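Local coordinates for protein AxyAgu115A (Amphibacillus xylanus NBRC 15112, PDB 6NPS) that is an alpha-glucuronidase of glycoside hydrolase family 115 that probably removes glucuronic acid groups from arabinoglucuronoxylan, at residues Val529-Asn534 / Gly672-Ser677; Tyr535-Gln540 / Ser956-Asn961; Gln540-Ile545 / Trp585-Lys590; Leu687-Phe692 / Val768-Pro773. The protein carries 3 engineered substitutions. All blocks are in the same frame, centred on the assembly; numbering follows the deposited sequence.

Contact 1. Residues Val529-Asn534 / Gly672-Ser677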
# COMPACT_ATOMS: atom_id res chain seq x y z
N VAL A 529 -1.16 -9.22 -8.80
CA VAL A 529 -1.01 -9.39 -10.25
C VAL A 529 -2.38 -9.57 -10.87
O VAL A 529 -2.81 -8.80 -11.73
CB VAL A 529 -0.05 -10.55 -10.55
CG1 VAL A 529 -0.06 -10.90 -12.04
CG2 VAL A 529 1.41 -10.17 -10.02
N TYR A 530 -3.10 -10.57 -10.40
CA TYR A 530 -4.53 -10.71 -10.69
C TYR A 530 -5.33 -9.82 -9.73
O TYR A 530 -4.95 -9.65 -8.56
CB TYR A 530 -4.98 -12.15 -10.50
CG TYR A 530 -4.42 -13.12 -11.51
CD1 TYR A 530 -3.10 -13.59 -11.41
CD2 TYR A 530 -5.22 -13.57 -12.58
CE1 TYR A 530 -2.58 -14.46 -12.35
CE2 TYR A 530 -4.72 -14.46 -13.52
CZ TYR A 530 -3.40 -14.90 -13.39
OH TYR A 530 -2.86 -15.77 -14.30
N HIS A 531 -6.42 -9.25 -10.22
CA HIS A 531 -7.17 -8.38 -9.33
C HIS A 531 -7.92 -9.23 -8.31
O HIS A 531 -8.45 -10.28 -8.67
CB HIS A 531 -8.14 -7.50 -10.11
CG HIS A 531 -8.62 -6.33 -9.33
ND1 HIS A 531 -9.69 -6.41 -8.48
CD2 HIS A 531 -8.11 -5.08 -9.19
CE1 HIS A 531 -9.85 -5.24 -7.87
NE2 HIS A 531 -8.91 -4.42 -8.28
N PRO A 532 -7.98 -8.82 -7.05
CA PRO A 532 -8.65 -9.64 -6.03
C PRO A 532 -10.14 -9.88 -6.32
O PRO A 532 -10.65 -10.93 -5.92
CB PRO A 532 -8.48 -8.82 -4.74
CG PRO A 532 -7.43 -7.90 -5.01
CD PRO A 532 -7.41 -7.60 -6.49
N VAL A 533 -10.85 -8.95 -6.98
CA VAL A 533 -12.30 -9.12 -7.20
C VAL A 533 -12.75 -8.94 -8.67
O VAL A 533 -13.71 -9.61 -9.09
CB VAL A 533 -13.14 -8.19 -6.29
CG1 VAL A 533 -12.99 -8.53 -4.80
CG2 VAL A 533 -12.86 -6.69 -6.54
N ASN A 534 -12.13 -8.05 -9.44
CA ASN A 534 -12.74 -7.62 -10.72
C ASN A 534 -12.84 -8.78 -11.71
O ASN A 534 -11.89 -9.56 -11.86
CB ASN A 534 -11.92 -6.50 -11.35
CG ASN A 534 -12.08 -5.19 -10.63
OD1 ASN A 534 -13.12 -4.93 -9.99
ND2 ASN A 534 -11.10 -4.33 -10.77
N GLY A 672 -17.75 -9.77 -8.09
CA GLY A 672 -17.08 -9.48 -9.33
C GLY A 672 -16.66 -8.04 -9.54
O GLY A 672 -16.17 -7.71 -10.63
N THR A 673 -16.85 -7.16 -8.54
CA THR A 673 -16.56 -5.72 -8.64
C THR A 673 -16.02 -5.21 -7.31
O THR A 673 -16.06 -5.91 -6.29
CB THR A 673 -17.83 -4.88 -8.95
OG1 THR A 673 -18.60 -4.78 -7.76
CG2 THR A 673 -18.73 -5.52 -10.06
N GLU A 674 -15.58 -3.95 -7.28
CA GLU A 674 -15.18 -3.29 -6.05
C GLU A 674 -16.31 -2.52 -5.39
O GLU A 674 -16.07 -1.81 -4.40
CB GLU A 674 -14.03 -2.31 -6.32
CG GLU A 674 -12.81 -3.01 -6.90
CD GLU A 674 -11.65 -2.07 -7.22
OE1 GLU A 674 -11.66 -1.39 -8.27
OE2 GLU A 674 -10.70 -2.03 -6.41
N LEU A 675 -17.52 -2.60 -5.92
CA LEU A 675 -18.63 -1.83 -5.39
C LEU A 675 -19.05 -2.37 -4.03
O LEU A 675 -19.37 -3.54 -3.91
CB LEU A 675 -19.81 -1.89 -6.36
CG LEU A 675 -19.58 -1.25 -7.73
CD1 LEU A 675 -20.60 -1.79 -8.71
CD2 LEU A 675 -19.66 0.26 -7.62
N ARG A 676 -19.13 -1.50 -3.03
CA ARG A 676 -19.45 -1.99 -1.69
C ARG A 676 -20.04 -0.87 -0.86
O ARG A 676 -19.87 0.32 -1.16
CB ARG A 676 -18.20 -2.59 -1.00
CG ARG A 676 -17.12 -1.54 -0.60
CD ARG A 676 -15.77 -2.03 -1.03
NE ARG A 676 -14.83 -0.92 -1.02
CZ ARG A 676 -13.75 -0.86 -1.77
NH1 ARG A 676 -13.45 -1.85 -2.59
NH2 ARG A 676 -12.96 0.20 -1.66
N SER A 677 -20.72 -1.25 0.22
CA SER A 677 -21.30 -0.19 1.03
C SER A 677 -21.67 -0.75 2.40
O SER A 677 -22.12 -1.88 2.51
CB SER A 677 -22.56 0.40 0.36
OG SER A 677 -23.26 1.28 1.25
O HOH W 1 -8.36 -1.77 -8.44
O HOH W 2 -14.89 -3.09 -9.89
O HOH W 3 -15.40 -5.54 -12.44

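Contact 2. Residues Tyr535-Gln540 / Ser956-Asn961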
# COMPACT_ATOMS: atom_id res chain seq x y z
N TYR A 535 -14.02 -8.88 -12.36
CA TYR A 535 -14.39 -9.87 -13.39
C TYR A 535 -14.31 -11.29 -12.88
O TYR A 535 -14.26 -12.22 -13.67
CB TYR A 535 -13.54 -9.72 -14.69
CG TYR A 535 -13.46 -8.29 -15.18
CD1 TYR A 535 -14.57 -7.68 -15.78
CD2 TYR A 535 -12.31 -7.55 -15.02
CE1 TYR A 535 -14.52 -6.33 -16.21
CE2 TYR A 535 -12.23 -6.24 -15.46
CZ TYR A 535 -13.34 -5.64 -16.04
OH TYR A 535 -13.23 -4.34 -16.46
N HIS A 536 -14.25 -11.51 -11.56
CA HIS A 536 -14.11 -12.86 -11.01
C HIS A 536 -12.81 -13.55 -11.45
O HIS A 536 -12.74 -14.79 -11.45
CB HIS A 536 -15.28 -13.79 -11.37
CG HIS A 536 -16.64 -13.19 -11.12
ND1 HIS A 536 -17.27 -13.27 -9.90
CD2 HIS A 536 -17.49 -12.53 -11.95
CE1 HIS A 536 -18.45 -12.67 -9.99
NE2 HIS A 536 -18.61 -12.21 -11.22
N GLU A 537 -11.78 -12.80 -11.85
CA GLU A 537 -10.61 -13.50 -12.40
C GLU A 537 -9.88 -14.30 -11.33
O GLU A 537 -9.50 -15.45 -11.57
CB GLU A 537 -9.67 -12.55 -13.18
CG GLU A 537 -8.86 -11.46 -12.42
CD GLU A 537 -7.93 -10.61 -13.34
OE1 GLU A 537 -8.06 -10.68 -14.61
OE2 GLU A 537 -7.09 -9.84 -12.80
N THR A 538 -9.75 -13.74 -10.11
CA THR A 538 -9.11 -14.49 -9.04
C THR A 538 -9.89 -15.73 -8.67
O THR A 538 -9.34 -16.83 -8.57
CB THR A 538 -8.89 -13.59 -7.82
OG1 THR A 538 -7.74 -12.77 -8.08
CG2 THR A 538 -8.60 -14.38 -6.54
N ASP A 539 -11.21 -15.60 -8.44
CA ASP A 539 -11.97 -16.77 -8.01
C ASP A 539 -12.12 -17.82 -9.10
O ASP A 539 -12.16 -19.02 -8.80
CB ASP A 539 -13.35 -16.32 -7.50
CG ASP A 539 -13.26 -15.60 -6.14
OD1 ASP A 539 -13.93 -14.56 -5.97
OD2 ASP A 539 -12.49 -16.07 -5.25
N GLN A 540 -12.23 -17.41 -10.35
CA GLN A 540 -12.24 -18.42 -11.41
C GLN A 540 -10.92 -19.19 -11.47
O GLN A 540 -10.91 -20.41 -11.64
CB GLN A 540 -12.55 -17.77 -12.77
CG GLN A 540 -14.06 -17.62 -12.94
CD GLN A 540 -14.48 -16.62 -14.00
OE1 GLN A 540 -13.66 -16.15 -14.81
NE2 GLN A 540 -15.77 -16.31 -14.01
N SER A 956 -7.62 -5.14 -14.47
CA SER A 956 -7.52 -6.58 -14.27
C SER A 956 -6.27 -7.07 -14.98
O SER A 956 -5.69 -6.35 -15.80
CB SER A 956 -8.75 -7.30 -14.79
OG SER A 956 -8.84 -7.16 -16.19
N TYR A 957 -5.86 -8.30 -14.67
CA TYR A 957 -4.72 -8.89 -15.36
C TYR A 957 -5.09 -9.36 -16.76
O TYR A 957 -4.32 -9.16 -17.70
CB TYR A 957 -4.17 -10.07 -14.58
CG TYR A 957 -2.78 -10.56 -15.04
CD1 TYR A 957 -1.72 -9.68 -15.17
CD2 TYR A 957 -2.56 -11.91 -15.27
CE1 TYR A 957 -0.42 -10.15 -15.54
CE2 TYR A 957 -1.25 -12.39 -15.66
CZ TYR A 957 -0.21 -11.51 -15.79
OH TYR A 957 1.07 -11.99 -16.14
N LEU A 958 -6.24 -10.01 -16.90
CA LEU A 958 -6.65 -10.64 -18.15
C LEU A 958 -7.49 -9.76 -19.06
O LEU A 958 -7.80 -10.18 -20.18
CB LEU A 958 -7.43 -11.92 -17.87
CG LEU A 958 -6.74 -12.96 -16.99
CD1 LEU A 958 -7.75 -14.08 -16.80
CD2 LEU A 958 -5.48 -13.51 -17.69
N GLY A 959 -7.88 -8.57 -18.62
CA GLY A 959 -8.85 -7.79 -19.36
C GLY A 959 -10.26 -8.24 -19.02
O GLY A 959 -10.46 -9.27 -18.37
N PRO A 960 -11.27 -7.47 -19.46
CA PRO A 960 -12.66 -7.78 -19.12
C PRO A 960 -13.08 -9.07 -19.78
O PRO A 960 -12.66 -9.35 -20.90
CB PRO A 960 -13.46 -6.60 -19.69
CG PRO A 960 -12.45 -5.62 -20.19
CD PRO A 960 -11.17 -6.32 -20.38
N ASN A 961 -13.92 -9.84 -19.11
CA ASN A 961 -14.31 -11.08 -19.75
C ASN A 961 -15.24 -10.77 -20.93
O ASN A 961 -15.78 -9.68 -21.06
CB ASN A 961 -14.96 -12.02 -18.74
CG ASN A 961 -16.10 -11.38 -18.02
OD1 ASN A 961 -15.90 -10.51 -17.17
ND2 ASN A 961 -17.32 -11.80 -18.36
O HOH W 4 -10.42 -10.52 -16.02

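Contact 3. Residues Gln540-Ile545 / Trp585-Lys590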
# COMPACT_ATOMS: atom_id res chain seq x y z
N GLN A 540 -12.23 -17.41 -10.35
CA GLN A 540 -12.24 -18.42 -11.41
C GLN A 540 -10.92 -19.19 -11.47
O GLN A 540 -10.91 -20.41 -11.64
CB GLN A 540 -12.55 -17.77 -12.77
CG GLN A 540 -14.06 -17.62 -12.94
CD GLN A 540 -14.48 -16.62 -14.00
OE1 GLN A 540 -13.66 -16.15 -14.81
NE2 GLN A 540 -15.77 -16.31 -14.01
N LEU A 541 -9.78 -18.50 -11.33
CA LEU A 541 -8.51 -19.22 -11.36
C LEU A 541 -8.34 -20.11 -10.12
O LEU A 541 -7.92 -21.27 -10.23
CB LEU A 541 -7.36 -18.21 -11.49
CG LEU A 541 -5.94 -18.77 -11.56
CD1 LEU A 541 -5.91 -19.90 -12.64
CD2 LEU A 541 -4.98 -17.64 -11.94
N LEU A 542 -8.71 -19.61 -8.92
CA LEU A 542 -8.70 -20.45 -7.71
C LEU A 542 -9.53 -21.72 -7.89
O LEU A 542 -9.15 -22.80 -7.41
CB LEU A 542 -9.21 -19.66 -6.49
CG LEU A 542 -8.11 -18.74 -5.94
CD1 LEU A 542 -8.70 -17.72 -4.95
CD2 LEU A 542 -6.97 -19.54 -5.24
N ASP A 543 -10.69 -21.60 -8.53
CA ASP A 543 -11.54 -22.77 -8.73
C ASP A 543 -10.90 -23.76 -9.71
O ASP A 543 -10.98 -24.97 -9.49
CB ASP A 543 -12.92 -22.36 -9.22
CG ASP A 543 -13.71 -21.63 -8.15
OD1 ASP A 543 -13.37 -21.79 -6.95
OD2 ASP A 543 -14.66 -20.89 -8.51
N ARG A 544 -10.30 -23.27 -10.80
CA ARG A 544 -9.52 -24.13 -11.70
C ARG A 544 -8.38 -24.83 -10.97
O ARG A 544 -8.15 -26.03 -11.15
CB ARG A 544 -8.96 -23.31 -12.86
CG ARG A 544 -9.93 -23.14 -14.03
CD ARG A 544 -9.54 -21.99 -14.94
NE ARG A 544 -8.37 -22.31 -15.77
CZ ARG A 544 -7.50 -21.40 -16.21
NH1 ARG A 544 -7.67 -20.12 -15.89
NH2 ARG A 544 -6.47 -21.76 -16.95
N ILE A 545 -7.61 -24.08 -10.18
CA ILE A 545 -6.52 -24.65 -9.41
C ILE A 545 -7.02 -25.71 -8.46
O ILE A 545 -6.42 -26.79 -8.33
CB ILE A 545 -5.76 -23.54 -8.66
CG1 ILE A 545 -4.98 -22.69 -9.66
CG2 ILE A 545 -4.88 -24.14 -7.56
CD1 ILE A 545 -4.33 -21.40 -9.04
N TRP A 585 -0.53 -16.93 -3.66
CA TRP A 585 -0.54 -15.50 -3.96
C TRP A 585 -1.94 -14.97 -4.23
O TRP A 585 -2.24 -13.82 -3.91
CB TRP A 585 0.36 -15.21 -5.15
CG TRP A 585 1.84 -15.27 -4.78
CD1 TRP A 585 2.77 -16.14 -5.28
CD2 TRP A 585 2.53 -14.39 -3.89
NE1 TRP A 585 4.01 -15.85 -4.74
CE2 TRP A 585 3.89 -14.79 -3.88
CE3 TRP A 585 2.12 -13.30 -3.09
CZ2 TRP A 585 4.86 -14.14 -3.11
CZ3 TRP A 585 3.08 -12.66 -2.32
CH2 TRP A 585 4.45 -13.08 -2.34
N LEU A 586 -2.77 -15.75 -4.92
CA LEU A 586 -4.14 -15.36 -5.18
C LEU A 586 -4.92 -15.23 -3.87
O LEU A 586 -5.67 -14.26 -3.70
CB LEU A 586 -4.81 -16.36 -6.11
CG LEU A 586 -4.23 -16.38 -7.53
CD1 LEU A 586 -4.79 -17.60 -8.25
CD2 LEU A 586 -4.60 -15.15 -8.25
N LEU A 587 -4.76 -16.19 -2.95
CA LEU A 587 -5.36 -16.06 -1.62
C LEU A 587 -4.81 -14.86 -0.86
O LEU A 587 -5.54 -14.22 -0.08
CB LEU A 587 -5.13 -17.35 -0.80
CG LEU A 587 -5.88 -18.58 -1.31
CD1 LEU A 587 -5.34 -19.79 -0.61
CD2 LEU A 587 -7.47 -18.49 -1.04
N ASN A 588 -3.51 -14.59 -0.99
CA ASN A 588 -2.93 -13.42 -0.34
C ASN A 588 -3.59 -12.14 -0.86
O ASN A 588 -3.81 -11.18 -0.09
CB ASN A 588 -1.40 -13.41 -0.56
CG ASN A 588 -0.66 -12.31 0.20
OD1 ASN A 588 0.41 -11.87 -0.24
ND2 ASN A 588 -1.19 -11.90 1.35
N GLY A 589 -3.87 -12.08 -2.16
CA GLY A 589 -4.61 -10.95 -2.70
C GLY A 589 -6.00 -10.80 -2.09
O GLY A 589 -6.40 -9.69 -1.73
N LYS A 590 -6.73 -11.90 -1.93
CA LYS A 590 -8.04 -11.81 -1.26
C LYS A 590 -7.89 -11.40 0.20
O LYS A 590 -8.67 -10.58 0.70
CB LYS A 590 -8.78 -13.13 -1.37
CG LYS A 590 -9.17 -13.52 -2.81
CD LYS A 590 -9.83 -14.92 -2.82
CE LYS A 590 -11.01 -14.90 -1.93
NZ LYS A 590 -12.15 -15.44 -2.69

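Contact 4. Residues Leu687-Phe692 / Val768-Pro773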
# COMPACT_ATOMS: atom_id res chain seq x y z
N LEU A 687 -25.75 0.83 -4.97
CA LEU A 687 -24.79 0.04 -5.76
C LEU A 687 -25.46 -0.56 -6.99
O LEU A 687 -26.56 -1.14 -6.89
CB LEU A 687 -24.20 -1.09 -4.92
CG LEU A 687 -23.51 -0.71 -3.60
CD1 LEU A 687 -23.08 -2.00 -2.87
CD2 LEU A 687 -22.29 0.24 -3.79
N PRO A 688 -24.83 -0.47 -8.16
CA PRO A 688 -25.37 -1.15 -9.35
C PRO A 688 -24.89 -2.59 -9.50
O PRO A 688 -23.72 -2.92 -9.33
CB PRO A 688 -24.83 -0.30 -10.51
CG PRO A 688 -23.52 0.25 -9.99
CD PRO A 688 -23.78 0.51 -8.50
N LEU A 689 -25.82 -3.47 -9.86
CA LEU A 689 -25.50 -4.86 -10.13
C LEU A 689 -25.91 -5.09 -11.57
O LEU A 689 -27.11 -5.10 -11.89
CB LEU A 689 -26.26 -5.79 -9.18
CG LEU A 689 -26.00 -7.27 -9.32
CD1 LEU A 689 -26.29 -7.95 -7.99
CD2 LEU A 689 -26.90 -7.83 -10.40
N VAL A 690 -24.92 -5.28 -12.46
CA VAL A 690 -25.21 -5.11 -13.88
C VAL A 690 -25.24 -6.44 -14.64
O VAL A 690 -25.33 -6.43 -15.87
CB VAL A 690 -24.23 -4.12 -14.52
CG1 VAL A 690 -24.34 -2.77 -13.82
CG2 VAL A 690 -22.78 -4.67 -14.50
N ASP A 691 -25.20 -7.58 -13.95
CA ASP A 691 -25.06 -8.87 -14.63
C ASP A 691 -26.20 -9.12 -15.63
O ASP A 691 -25.99 -9.75 -16.68
CB ASP A 691 -25.00 -10.01 -13.62
CG ASP A 691 -23.89 -9.82 -12.57
OD1 ASP A 691 -23.93 -8.82 -11.80
OD2 ASP A 691 -22.99 -10.69 -12.49
N PHE A 692 -27.43 -8.66 -15.31
CA PHE A 692 -28.57 -8.99 -16.18
C PHE A 692 -28.68 -8.05 -17.37
O PHE A 692 -29.61 -8.19 -18.15
CB PHE A 692 -29.89 -8.97 -15.38
CG PHE A 692 -29.88 -9.94 -14.22
CD1 PHE A 692 -30.12 -11.29 -14.42
CD2 PHE A 692 -29.57 -9.50 -12.93
CE1 PHE A 692 -30.08 -12.19 -13.34
CE2 PHE A 692 -29.51 -10.39 -11.87
CZ PHE A 692 -29.77 -11.73 -12.07
N VAL A 768 -28.61 -0.51 2.31
CA VAL A 768 -27.95 -0.49 1.01
C VAL A 768 -29.01 -0.79 -0.05
O VAL A 768 -29.77 -1.75 0.09
CB VAL A 768 -26.79 -1.50 0.94
CG1 VAL A 768 -26.18 -1.55 -0.50
CG2 VAL A 768 -25.67 -1.11 1.96
N THR A 769 -29.08 0.04 -1.09
CA THR A 769 -29.95 -0.25 -2.22
C THR A 769 -29.10 -0.80 -3.37
O THR A 769 -28.04 -0.24 -3.69
CB THR A 769 -30.69 1.03 -2.60
OG1 THR A 769 -31.35 1.48 -1.42
CG2 THR A 769 -31.70 0.81 -3.69
N ILE A 770 -29.51 -1.93 -3.92
CA ILE A 770 -28.82 -2.52 -5.06
C ILE A 770 -29.71 -2.33 -6.28
O ILE A 770 -30.87 -2.77 -6.29
CB ILE A 770 -28.51 -4.00 -4.81
CG1 ILE A 770 -27.59 -4.14 -3.61
CG2 ILE A 770 -27.92 -4.67 -6.07
CD1 ILE A 770 -27.16 -5.55 -3.35
N VAL A 771 -29.20 -1.61 -7.29
CA VAL A 771 -30.01 -1.31 -8.47
C VAL A 771 -29.74 -2.39 -9.51
O VAL A 771 -28.58 -2.68 -9.82
CB VAL A 771 -29.72 0.08 -9.03
CG1 VAL A 771 -30.62 0.32 -10.29
CG2 VAL A 771 -30.01 1.14 -7.95
N VAL A 772 -30.81 -2.98 -10.04
CA VAL A 772 -30.67 -4.13 -10.92
C VAL A 772 -31.32 -3.79 -12.26
O VAL A 772 -32.51 -4.03 -12.46
CB VAL A 772 -31.28 -5.39 -10.29
CG1 VAL A 772 -31.04 -6.65 -11.18
CG2 VAL A 772 -30.71 -5.60 -8.87
N PRO A 773 -30.57 -3.24 -13.21
CA PRO A 773 -31.12 -3.03 -14.56
C PRO A 773 -31.01 -4.31 -15.38
O PRO A 773 -30.09 -5.10 -15.24
CB PRO A 773 -30.22 -1.92 -15.12
CG PRO A 773 -28.87 -2.21 -14.48
CD PRO A 773 -29.16 -2.78 -13.09
O HOH W 5 -28.31 -6.43 -13.81

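Contact 1. Residues Val529-Asn534 / Gly672-Ser677
E674 reaches from its loop to the turn H531-N534. From CB the chain leaves with CG anti to the carbonyl carbon (chi1 -59°) and stays extended. E674 CG lies 3.7 Å from V533 CG2 and equally close to N534 OD1. E674 CD is 3.7 Å from H531 CE1. At the tip, E674 OE2 meets the H531 ring at its edge, in plane, 3.5 Å from H531 NE2. The carboxylate plane stands at 82° to the ring. One water bridges H531 NE2 and E674 OE2. Another accepts from E674 N and donates to N534 OD1. V533 CG2 comes 3.3 Å from T673 O. No direct hydrogen bond joins the segments.

H531 ND1 accepts from V533 N and N534 N. N534 ND2 lies over the centre of one ring face and bonds to N955 O; P532 CD lies against the opposite face, toward its rim. An alanine in place of H531 would probably loosen this turn, since the shared acceptor, the surface under the N534 amide and the water bridge to E674 would go.

The loop between helices 500-519 and 537-558 meets the turn joining strands 666-670 and 676-677. Y593 of helix 564-596 touches V533 and E674, and G672 bonds backbone to backbone with Y535.

Contact 2. Residues Tyr535-Gln540 / Ser956-Asn961
The carboxylate of E537 is the tight part of this contact. CG takes the crowded position between the backbone N and the carbonyl carbon (chi1 68°). From there the extended chain carries the carboxylate to the backbone of S956-L958. E537 OE2 accepts from Y957 N at 2.7 Å, almost straight at 174°. E537 OE1 accepts from L958 N at 3.0 Å. Both oxygens use their syn lone pairs, so the two adjacent N-H groups grip the carboxylate. OE2 also takes H531 N, and OE1 takes a water that donates to G959 O as well. With so many donors, and in the first turn of a helix, the group is probably ionised.

Y535 packs beside this carboxylate. P960 CA lies over the centre of the Y535 ring as a CH-pi contact, 3.7 Å from the centroid. S956 CB sits at the ring edge, 3.6 Å from Y535 CD2, and Y535 OH bonds to A954 O.

The loose side is at N961, an exposed residue. N961 OD1 comes 3.4 Å from Y535 CD1, with amide and ring planes 66° apart.

The contact joins the start of helix 537-558, with H536 at the N-cap, to the chain after strand 940-948. That chain lies in the GH115 C-terminal domain region. Y957 OH bonds to N519 O at the C-terminal end of helix 500-519.

Contact 3. Residues Gln540-Ile545 / Trp585-Lys590
Two helices that follow each other in the chain, 537-558 and 564-596, pack here as an antiparallel helical hairpin. Their short segments run at 143° to one another, with axes 10.7 Å apart. L542 is the central side chain. Its CG is anti to the carbonyl carbon (chi1 -79°), which sends both methyls across to the partner helix. L542 CD2 lies 3.9 Å from L586 CB, as the two leucines slide past each other in opposite directions. L542 CD1 meets K590 CD tip to tip at 3.7 Å and L587 CD2 at 4.2 Å. K583 touches L542 too, so the leucine packs among K583, L586, L587 and K590, in the manner of a knob in a hole.

L586 returns the packing. L586 CD1 comes 3.7 Å from L541 CD2 and 3.9 Å from I545 CD1. With T538 and L542 also touching it, L586 appears to be seated in a similar way.

An alanine here, in place of L542, would probably weaken the hairpin, because the contacts to L586, L587 and K590 would all be lost. K590 gives only its aliphatic chain to L542; its NZ turns to a salt bridge with D539.

Helix 601-629 packs on L587 and helix 500-519 on L541. The whole is an antiparallel helical hairpin within a helical bundle, its interface made of interdigitating leucines.

Contact 4. Residues Leu687-Phe692 / Val768-Pro773
L689 and I770 lie at the apolar centre. L689 CG is anti to the backbone N (chi1 -178°), and L689 CB rests 3.7 Å from I770 CG2. On one flank L687 CD1 meets V768 CG1 at 3.9 Å. On the other, V772 CG1 approaches F692 CD2 obliquely at 3.7 Å.

The backbones pair as parallel strands. L687 N donates to T769 O at 2.8 Å, and L687 O accepts from V771 N at 2.7 Å. L687 therefore bridges the residues before and after its partner I770, the parallel beta pattern. L689 N then donates to V771 O at 2.9 Å, along an almost straight line (171°). P688, which has no N-H, falls between these bonds and turns its ring to the same face as V771.

Past P688 the regular strand ends, and a water takes over at the polar edge. It donates to L689 O and to P773 O, and accepts from F692 N. F692 also bonds backbone to backbone with V775.

Strand 686-688 is an edge strand, within this chain, of a five-stranded mixed sheet, beside strand 766-775. The face with L687 and I770 packs on V668 and I670 of strand 666-670, in a second sheet. A beta sandwich results. Strand 754-763 pairs with the far side of strand 766-775.

Overall arrangement
Contacts 1, 2 and 3 cluster where a helical bundle meets beta domains. Their centres lie about 9 to 13 Å apart. Contacts 2 and 3 share Q540 and helix 537-558, and the D539-K590 salt bridge ties them. Contact 1 joins contact 2 through H531 and contact 3 through Y530. Contact 4 lies farther out, its centre about 15 Å from that of contact 1. L675 and S677 link the two. Along the chain, contact 3 is nested inside contacts 1 and 2, which interlock. Contact 4 follows contact 1 and lies inside the loop closed by contact 2. Contact 2 thus joins the helices to the C-terminal domain region, and contact 1 joins them to the beta sandwich.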